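Local atomic coordinates of phospho-2-dehydro-3-deoxyheptonate aldolase (Francisella tularensis, PDB entry 3TQK), a protein that probably condenses phosphoenolpyruvate with D-erythrose 4-phosphate to give 3-deoxy-D-arabino-heptulosonate 7-phosphate, the first step of chorismate biosynthesis. Residues Arg89-Lys94 against Gly295-Ser300; Cys137-Leu142 against Glu152-Gly157. All blocks are in the same frame, centred on the assembly; numbering follows the deposited sequence.

How the interactions relate
Both contacts belong to the same parallel eight-stranded TIM barrel, with centres about 11 Å apart. Interaction 1 reaches between the second and eighth strands, at the end where manganese is bound; interaction 2 pairs the third strand with the fourth. The chain from 137 to 157 lies inside the long loop that interaction 1 closes. Residues 89-94 and 137-142 touch directly: probable hydrogen bonds join Val90 N to Ala138 O (2.8 Å) and Val90 O to Thr139 OG1 (2.8 Å), while Tyr91 CE1 packs on Thr139 CA at 3.7 Å. Glu299 of interaction 1 binds manganese itself, whereas the Trp156 side chain of interaction 2 is about 12 Å from the ion.

Interaction 1 of 2, residues Arg89-Lys94 against Gly295-Ser300; sequences RVYFEK and GVMIES. With MN (manganese (II) ion), chain B.
Glu299 OE2 binds the manganese ion at 2.0 Å and also lies over one face of the Arg89 guanidinium, 3.4 Å from NH2. This is the metal-bearing end of a TIM barrel: Arg89 closes strand 84-89, Glu299 lies near the end of strand 293-299, and Cys58, His266 and Asp322 supply the other protein ligands. The guanidinium and carboxylate planes stand 77° apart, so the two groups do not meet as a flat two-bond pair. Arg89 NE and NH2 instead donate to backbone oxygens, those of Pro57 and Cys58, while Ser265 OG is hydrogen-bonded to Glu299 OE1. CG of Arg89 is anti to the backbone N (chi1 -175°), and the chain runs out extended to NE, carrying the guanidinium between two layers. Glu299 CG lies 4.1 Å above its plane on one side. On the opposite side is the Tyr91 ring, with Arg89 CZ 3.7 Å above the ring centre. A water links the strands weakly, accepting from Arg89 NH1 and donating to Ile298 O at 2.7 Å. Selenomethionine Met297 bends at chi3 (61°), bringing CE to the guanidinium edge, 3.4 Å from Arg89 NH1 and 3.7 Å from Tyr91 OH.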
ATOM      1  N   ARG A  89      -5.553 -18.874  12.301  1.00 23.89           N
ATOM      2  CA  ARG A  89      -5.759 -17.765  11.395  1.00 23.95           C
ATOM      3  C   ARG A  89      -6.981 -16.973  11.850  1.00 24.20           C
ATOM      4  O   ARG A  89      -8.105 -17.496  11.881  1.00 25.65           O
ATOM      5  CB  ARG A  89      -5.954 -18.344   9.994  1.00 24.78           C
ATOM      6  CG  ARG A  89      -6.078 -17.367   8.874  1.00 25.40           C
ATOM      7  CD  ARG A  89      -6.611 -18.075   7.623  1.00 27.53           C
ATOM      8  NE  ARG A  89      -7.129 -17.062   6.720  1.00 29.37           N
ATOM      9  CZ  ARG A  89      -6.409 -16.413   5.814  1.00 29.35           C
ATOM     10  NH1 ARG A  89      -5.133 -16.708   5.623  1.00 28.73           N
ATOM     11  NH2 ARG A  89      -6.983 -15.469   5.072  1.00 31.72           N
ATOM     12  N   VAL A  90      -6.760 -15.721  12.229  1.00 23.32           N
ATOM     13  CA  VAL A  90      -7.838 -14.859  12.696  1.00 24.13           C
ATOM     14  C   VAL A  90      -7.805 -13.564  11.888  1.00 24.57           C
ATOM     15  O   VAL A  90      -7.268 -12.547  12.346  1.00 23.42           O
ATOM     16  CB  VAL A  90      -7.711 -14.565  14.217  1.00 24.01           C
ATOM     17  CG1 VAL A  90      -9.022 -14.037  14.764  1.00 23.71           C
ATOM     18  CG2 VAL A  90      -7.288 -15.816  14.986  1.00 23.77           C
ATOM     19  N   TYR A  91      -8.370 -13.613  10.678  1.00 26.15           N
ATOM     20  CA  TYR A  91      -8.298 -12.490   9.738  1.00 27.07           C
ATOM     21  C   TYR A  91      -9.544 -11.627   9.775  1.00 28.60           C
ATOM     22  O   TYR A  91     -10.658 -12.137   9.836  1.00 30.06           O
ATOM     23  CB  TYR A  91      -8.045 -12.985   8.321  1.00 27.39           C
ATOM     24  CG  TYR A  91      -6.579 -13.217   8.029  1.00 28.42           C
ATOM     25  CD1 TYR A  91      -5.782 -13.954   8.900  1.00 28.86           C
ATOM     26  CD2 TYR A  91      -5.982 -12.691   6.893  1.00 31.29           C
ATOM     27  CE1 TYR A  91      -4.444 -14.170   8.647  1.00 28.95           C
ATOM     28  CE2 TYR A  91      -4.627 -12.912   6.627  1.00 32.21           C
ATOM     29  CZ  TYR A  91      -3.867 -13.656   7.512  1.00 30.52           C
ATOM     30  OH  TYR A  91      -2.527 -13.891   7.265  1.00 32.13           O
ATOM     31  N   PHE A  92      -9.356 -10.315   9.730  1.00 29.36           N
ATOM     32  CA  PHE A  92     -10.478  -9.393   9.920  1.00 31.49           C
ATOM     33  C   PHE A  92     -10.761  -8.516   8.699  1.00 32.99           C
ATOM     34  O   PHE A  92     -11.470  -7.514   8.801  1.00 33.14           O
ATOM     35  CB  PHE A  92     -10.228  -8.519  11.149  1.00 30.76           C
ATOM     36  CG  PHE A  92     -10.180  -9.287  12.438  1.00 30.54           C
ATOM     37  CD1 PHE A  92     -11.285  -9.995  12.874  1.00 30.82           C
ATOM     38  CD2 PHE A  92      -9.024  -9.309  13.209  1.00 30.34           C
ATOM     39  CE1 PHE A  92     -11.255 -10.704  14.065  1.00 30.99           C
ATOM     40  CE2 PHE A  92      -8.993 -10.011  14.401  1.00 30.56           C
ATOM     41  CZ  PHE A  92     -10.108 -10.711  14.826  1.00 30.56           C
ATOM     42  N   GLU A  93     -10.234  -8.909   7.544  1.00 34.64           N
ATOM     43  CA  GLU A  93     -10.371  -8.109   6.333  1.00 36.43           C
ATOM     44  C   GLU A  93     -10.313  -9.005   5.088  1.00 37.45           C
ATOM     45  O   GLU A  93      -9.535  -9.955   5.024  1.00 37.46           O
ATOM     46  CB  GLU A  93      -9.275  -7.030   6.304  1.00 35.83           C
ATOM     47  CG  GLU A  93      -9.527  -5.833   5.373  1.00 38.95           C
ATOM     48  CD  GLU A  93      -8.686  -5.856   4.083  1.00 43.56           C
ATOM     49  OE1 GLU A  93      -8.229  -6.948   3.656  1.00 46.99           O
ATOM     50  OE2 GLU A  93      -8.478  -4.771   3.492  1.00 46.56           O
ATOM     51  N   LYS A  94     -11.157  -8.697   4.113  1.00 38.76           N
ATOM     52  CA  LYS A  94     -11.175  -9.401   2.840  1.00 39.94           C
ATOM     53  C   LYS A  94     -10.809  -8.428   1.712  1.00 39.94           C
ATOM     54  O   LYS A  94     -11.474  -7.404   1.532  1.00 40.14           O
ATOM     55  CB  LYS A  94     -12.563  -9.992   2.592  1.00 41.88           C
ATOM     56  CG  LYS A  94     -12.748 -10.681   1.232  1.00 43.61           C
ATOM     57  CD  LYS A  94     -11.779 -11.837   1.022  1.00 42.95           C
ATOM     58  CE  LYS A  94     -12.015 -12.494  -0.331  1.00 44.55           C
ATOM     59  NZ  LYS A  94     -11.542 -11.633  -1.425  1.00 44.26           N
ATOM     60  N   GLY A 295       6.828 -23.615   6.604  1.00 24.63           N
ATOM     61  CA  GLY A 295       5.422 -23.395   6.952  1.00 24.24           C
ATOM     62  C   GLY A 295       4.462 -23.426   5.776  1.00 24.70           C
ATOM     63  O   GLY A 295       4.870 -23.311   4.616  1.00 24.32           O
ATOM     64  N   VAL A 296       3.182 -23.621   6.097  1.00 25.00           N
ATOM     65  CA  VAL A 296       2.106 -23.541   5.124  1.00 25.93           C
ATOM     66  C   VAL A 296       0.933 -22.750   5.698  1.00 25.80           C
ATOM     67  O   VAL A 296       0.853 -22.529   6.913  1.00 24.48           O
ATOM     68  CB  VAL A 296       1.640 -24.940   4.678  1.00 27.58           C
ATOM     69  CG1 VAL A 296       2.782 -25.684   4.003  1.00 28.09           C
ATOM     70  CG2 VAL A 296       1.092 -25.748   5.868  1.00 27.47           C
HETATM   71  N   MSE A 297       0.051 -22.294   4.812  1.00 26.87           N
HETATM   72  CA  MSE A 297      -1.232 -21.712   5.213  1.00 27.47           C
HETATM   73  C   MSE A 297      -2.342 -22.557   4.632  1.00 28.78           C
HETATM   74  O   MSE A 297      -2.257 -22.983   3.487  1.00 29.72           O
HETATM   75  CB  MSE A 297      -1.397 -20.292   4.695  1.00 27.25           C
HETATM   76  CG  MSE A 297      -0.159 -19.420   4.812  1.00 28.64           C
HETATM   77 SE   MSE A 297      -0.604 -17.531   4.559  1.00 34.06          SE
HETATM   78  CE  MSE A 297      -1.846 -17.317   6.064  1.00 30.46           C
ATOM     79  N   ILE A 298      -3.378 -22.795   5.430  1.00 29.13           N
ATOM     80  CA  ILE A 298      -4.551 -23.535   4.997  1.00 30.62           C
ATOM     81  C   ILE A 298      -5.779 -22.717   5.356  1.00 31.03           C
ATOM     82  O   ILE A 298      -5.860 -22.176   6.457  1.00 29.67           O
ATOM     83  CB  ILE A 298      -4.662 -24.866   5.740  1.00 31.57           C
ATOM     84  CG1 ILE A 298      -3.454 -25.750   5.454  1.00 31.29           C
ATOM     85  CG2 ILE A 298      -5.972 -25.579   5.376  1.00 32.78           C
ATOM     86  CD1 ILE A 298      -3.358 -26.924   6.397  1.00 31.45           C
ATOM     87  N   GLU A 299      -6.726 -22.613   4.427  1.00 32.78           N
ATOM     88  CA  GLU A 299      -7.996 -21.938   4.696  1.00 33.49           C
ATOM     89  C   GLU A 299      -9.029 -22.999   5.051  1.00 34.93           C
ATOM     90  O   GLU A 299      -9.365 -23.854   4.235  1.00 36.30           O
ATOM     91  CB  GLU A 299      -8.435 -21.048   3.516  1.00 34.33           C
ATOM     92  CG  GLU A 299      -7.732 -19.677   3.510  1.00 33.88           C
ATOM     93  CD  GLU A 299      -8.239 -18.710   2.434  1.00 35.75           C
ATOM     94  OE1 GLU A 299      -8.429 -19.121   1.264  1.00 37.13           O
ATOM     95  OE2 GLU A 299      -8.421 -17.517   2.765  1.00 35.53           O
ATOM     96  N   SER A 300      -9.489 -22.953   6.297  1.00 34.76           N
ATOM     97  CA  SER A 300     -10.249 -24.039   6.898  1.00 36.51           C
ATOM     98  C   SER A 300     -11.392 -23.498   7.752  1.00 37.29           C
ATOM     99  O   SER A 300     -11.264 -22.440   8.367  1.00 36.08           O
ATOM    100  CB  SER A 300      -9.300 -24.877   7.768  1.00 36.19           C
ATOM    101  OG  SER A 300      -9.997 -25.733   8.660  1.00 35.62           O
TER
HETATM  102 MN    MN B1001      -8.857 -15.828   1.726  1.00 38.04          MN
HETATM  103  O   HOH W   1      -4.494 -19.913   5.699  1.00 23.09           O

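Interaction 2 of 2, residues Cys137-Leu142 against Glu152-Gly157; sequences CATEFL and ELITWG
Ile154 forms the apolar centre, its two branches meeting different side chains of residues 137-142. CD1 touches Thr139 CG2 at 3.7 Å, the two side chains crossing at about a right angle, and CG2 lies 3.6 Å from Phe141 CZ where those side chains slide past each other in opposite directions. Ile154 CG2 is anti to its backbone N, with CG1 beside that N (chi1 -65°), which divides the branches between the two partners. The Phe141 ring reaches on to the backbone, its CE2 3.6 Å from Gly157 CA; it fills the side of the glycine on which a side chain would begin. On the face opposite Thr139, Ala138 CB meets the rim of the Trp156 indole, 3.4 Å from CE3 and near the ring plane.

The backbones pair in parallel, Ala138 with Trp156 and Thr139 with Gly157, as neighbouring strands of a TIM barrel. Thr155 N donates to Cys137 O at 3.1 Å, nearly in line with the carbonyl (C=O...N angle 164°), whereas the bond from Thr139 N to Trp156 O is weak at 3.5 Å. At the polar edge one water accepts from Cys137 N, donates to Leu153 O and bonds to Thr155 OG1, which is also hydrogen-bonded to Ser36 OG. Helix 116-132 packs against Cys137 and Leu153, and helix 27-45 against Leu153, Thr155 and Trp156. Beyond Gly157, strand 179-183 continues the sheet through Ser179, while on the other flank Ala138 is hydrogen-bonded through its backbone to Met88 of strand 84-89.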
ATOM      1  N   CYS A 137      -2.196 -16.992  17.605  1.00 21.79           N
ATOM      2  CA  CYS A 137      -3.024 -16.403  16.558  1.00 21.35           C
ATOM      3  C   CYS A 137      -2.241 -15.621  15.502  1.00 20.45           C
ATOM      4  O   CYS A 137      -1.239 -14.982  15.816  1.00 19.71           O
ATOM      5  CB  CYS A 137      -4.035 -15.461  17.206  1.00 21.74           C
ATOM      6  SG  CYS A 137      -5.252 -16.305  18.177  1.00 21.79           S
ATOM      7  N   ALA A 138      -2.760 -15.656  14.269  1.00 20.61           N
ATOM      8  CA  ALA A 138      -2.239 -14.944  13.107  1.00 20.18           C
ATOM      9  C   ALA A 138      -3.271 -13.950  12.566  1.00 20.89           C
ATOM     10  O   ALA A 138      -4.461 -14.231  12.573  1.00 21.35           O
ATOM     11  CB  ALA A 138      -1.894 -15.951  12.003  1.00 20.14           C
ATOM     12  N   THR A 139      -2.821 -12.802  12.073  1.00 21.43           N
ATOM     13  CA  THR A 139      -3.724 -11.870  11.389  1.00 22.93           C
ATOM     14  C   THR A 139      -2.958 -11.078  10.351  1.00 23.21           C
ATOM     15  O   THR A 139      -1.735 -11.124  10.327  1.00 23.24           O
ATOM     16  CB  THR A 139      -4.404 -10.926  12.379  1.00 23.03           C
ATOM     17  OG1 THR A 139      -5.610 -10.416  11.795  1.00 24.51           O
ATOM     18  CG2 THR A 139      -3.480  -9.786  12.758  1.00 22.89           C
ATOM     19  N   GLU A 140      -3.662 -10.386   9.464  1.00 24.57           N
ATOM     20  CA  GLU A 140      -2.991  -9.472   8.541  1.00 25.15           C
ATOM     21  C   GLU A 140      -2.921  -8.086   9.146  1.00 24.95           C
ATOM     22  O   GLU A 140      -3.921  -7.568   9.651  1.00 25.57           O
ATOM     23  CB  GLU A 140      -3.671  -9.395   7.182  1.00 26.46           C
ATOM     24  CG  GLU A 140      -2.829  -8.608   6.168  1.00 28.02           C
ATOM     25  CD  GLU A 140      -3.477  -8.460   4.811  1.00 31.34           C
ATOM     26  OE1 GLU A 140      -4.286  -9.333   4.428  1.00 33.74           O
ATOM     27  OE2 GLU A 140      -3.148  -7.467   4.111  1.00 33.41           O
ATOM     28  N   PHE A 141      -1.723  -7.505   9.116  1.00 24.50           N
ATOM     29  CA  PHE A 141      -1.522  -6.148   9.564  1.00 24.07           C
ATOM     30  C   PHE A 141      -1.803  -5.223   8.371  1.00 24.41           C
ATOM     31  O   PHE A 141      -1.070  -5.223   7.383  1.00 24.40           O
ATOM     32  CB  PHE A 141      -0.110  -5.983  10.114  1.00 24.02           C
ATOM     33  CG  PHE A 141       0.119  -6.701  11.433  1.00 23.19           C
ATOM     34  CD1 PHE A 141      -0.534  -6.289  12.580  1.00 24.30           C
ATOM     35  CD2 PHE A 141       0.979  -7.782  11.522  1.00 23.16           C
ATOM     36  CE1 PHE A 141      -0.336  -6.935  13.796  1.00 23.72           C
ATOM     37  CE2 PHE A 141       1.186  -8.420  12.736  1.00 23.41           C
ATOM     38  CZ  PHE A 141       0.530  -7.991  13.873  1.00 23.77           C
ATOM     39  N   LEU A 142      -2.865  -4.434   8.493  1.00 24.72           N
ATOM     40  CA  LEU A 142      -3.495  -3.731   7.363  1.00 25.54           C
ATOM     41  C   LEU A 142      -3.095  -2.255   7.201  1.00 25.03           C
ATOM     42  O   LEU A 142      -3.039  -1.746   6.070  1.00 24.87           O
ATOM     43  CB  LEU A 142      -5.015  -3.775   7.563  1.00 26.75           C
ATOM     44  CG  LEU A 142      -5.689  -5.149   7.660  1.00 27.77           C
ATOM     45  CD1 LEU A 142      -7.048  -5.075   8.357  1.00 29.54           C
ATOM     46  CD2 LEU A 142      -5.802  -5.708   6.242  1.00 29.21           C
ATOM     47  N   GLU A 152      -0.135  -7.100  20.390  1.00 19.68           N
ATOM     48  CA  GLU A 152       0.481  -7.865  21.477  1.00 20.09           C
ATOM     49  C   GLU A 152      -0.219  -9.212  21.730  1.00 20.13           C
ATOM     50  O   GLU A 152       0.225  -9.986  22.574  1.00 21.37           O
ATOM     51  CB  GLU A 152       0.550  -7.019  22.778  1.00 20.86           C
ATOM     52  CG  GLU A 152      -0.677  -7.100  23.750  1.00 22.09           C
ATOM     53  CD  GLU A 152      -1.880  -6.228  23.348  1.00 21.95           C
ATOM     54  OE1 GLU A 152      -2.096  -5.977  22.143  1.00 20.75           O
ATOM     55  OE2 GLU A 152      -2.624  -5.796  24.255  1.00 21.03           O
ATOM     56  N   LEU A 153      -1.307  -9.482  21.013  1.00 19.72           N
ATOM     57  CA  LEU A 153      -1.987 -10.785  21.052  1.00 19.35           C
ATOM     58  C   LEU A 153      -1.646 -11.637  19.816  1.00 18.79           C
ATOM     59  O   LEU A 153      -2.086 -12.778  19.694  1.00 18.67           O
ATOM     60  CB  LEU A 153      -3.493 -10.568  21.122  1.00 19.67           C
ATOM     61  CG  LEU A 153      -4.012  -9.953  22.421  1.00 19.64           C
ATOM     62  CD1 LEU A 153      -5.405  -9.370  22.221  1.00 18.15           C
ATOM     63  CD2 LEU A 153      -3.999 -10.982  23.547  1.00 19.34           C
ATOM     64  N   ILE A 154      -0.839 -11.074  18.914  1.00 18.02           N
ATOM     65  CA  ILE A 154      -0.486 -11.717  17.646  1.00 16.99           C
ATOM     66  C   ILE A 154       0.925 -12.314  17.725  1.00 17.32           C
ATOM     67  O   ILE A 154       1.896 -11.621  18.089  1.00 16.23           O
ATOM     68  CB  ILE A 154      -0.556 -10.712  16.494  1.00 16.17           C
ATOM     69  CG1 ILE A 154      -2.000 -10.241  16.310  1.00 15.89           C
ATOM     70  CG2 ILE A 154       0.001 -11.300  15.184  1.00 15.10           C
ATOM     71  CD1 ILE A 154      -2.992 -11.358  16.111  1.00 15.65           C
ATOM     72  N   THR A 155       1.000 -13.605  17.393  1.00 17.45           N
ATOM     73  CA  THR A 155       2.245 -14.366  17.334  1.00 17.23           C
ATOM     74  C   THR A 155       2.949 -14.199  15.988  1.00 17.27           C
ATOM     75  O   THR A 155       4.166 -14.071  15.928  1.00 17.39           O
ATOM     76  CB  THR A 155       1.955 -15.843  17.527  1.00 17.72           C
ATOM     77  OG1 THR A 155       1.556 -16.069  18.887  1.00 17.33           O
ATOM     78  CG2 THR A 155       3.199 -16.706  17.174  1.00 17.71           C
ATOM     79  N   TRP A 156       2.162 -14.216  14.922  1.00 17.20           N
ATOM     80  CA  TRP A 156       2.663 -14.166  13.564  1.00 17.49           C
ATOM     81  C   TRP A 156       1.700 -13.339  12.742  1.00 17.59           C
ATOM     82  O   TRP A 156       0.495 -13.524  12.842  1.00 17.49           O
ATOM     83  CB  TRP A 156       2.712 -15.568  12.973  1.00 18.06           C
ATOM     84  CG  TRP A 156       3.138 -15.630  11.554  1.00 18.06           C
ATOM     85  CD1 TRP A 156       4.405 -15.814  11.096  1.00 18.56           C
ATOM     86  CD2 TRP A 156       2.305 -15.542  10.403  1.00 18.41           C
ATOM     87  NE1 TRP A 156       4.413 -15.830   9.734  1.00 18.52           N
ATOM     88  CE2 TRP A 156       3.133 -15.673   9.283  1.00 17.51           C
ATOM     89  CE3 TRP A 156       0.935 -15.350  10.209  1.00 18.93           C
ATOM     90  CZ2 TRP A 156       2.644 -15.621   7.990  1.00 18.23           C
ATOM     91  CZ3 TRP A 156       0.451 -15.306   8.925  1.00 18.60           C
ATOM     92  CH2 TRP A 156       1.302 -15.436   7.830  1.00 18.54           C
ATOM     93  N   GLY A 157       2.225 -12.439  11.924  1.00 17.89           N
ATOM     94  CA  GLY A 157       1.373 -11.589  11.093  1.00 18.03           C
ATOM     95  C   GLY A 157       1.777 -11.607   9.648  1.00 18.23           C
ATOM     96  O   GLY A 157       2.855 -12.070   9.319  1.00 19.04           O
TER
HETATM   97  O   HOH W   2      -0.991 -15.361  19.581  1.00  9.75           O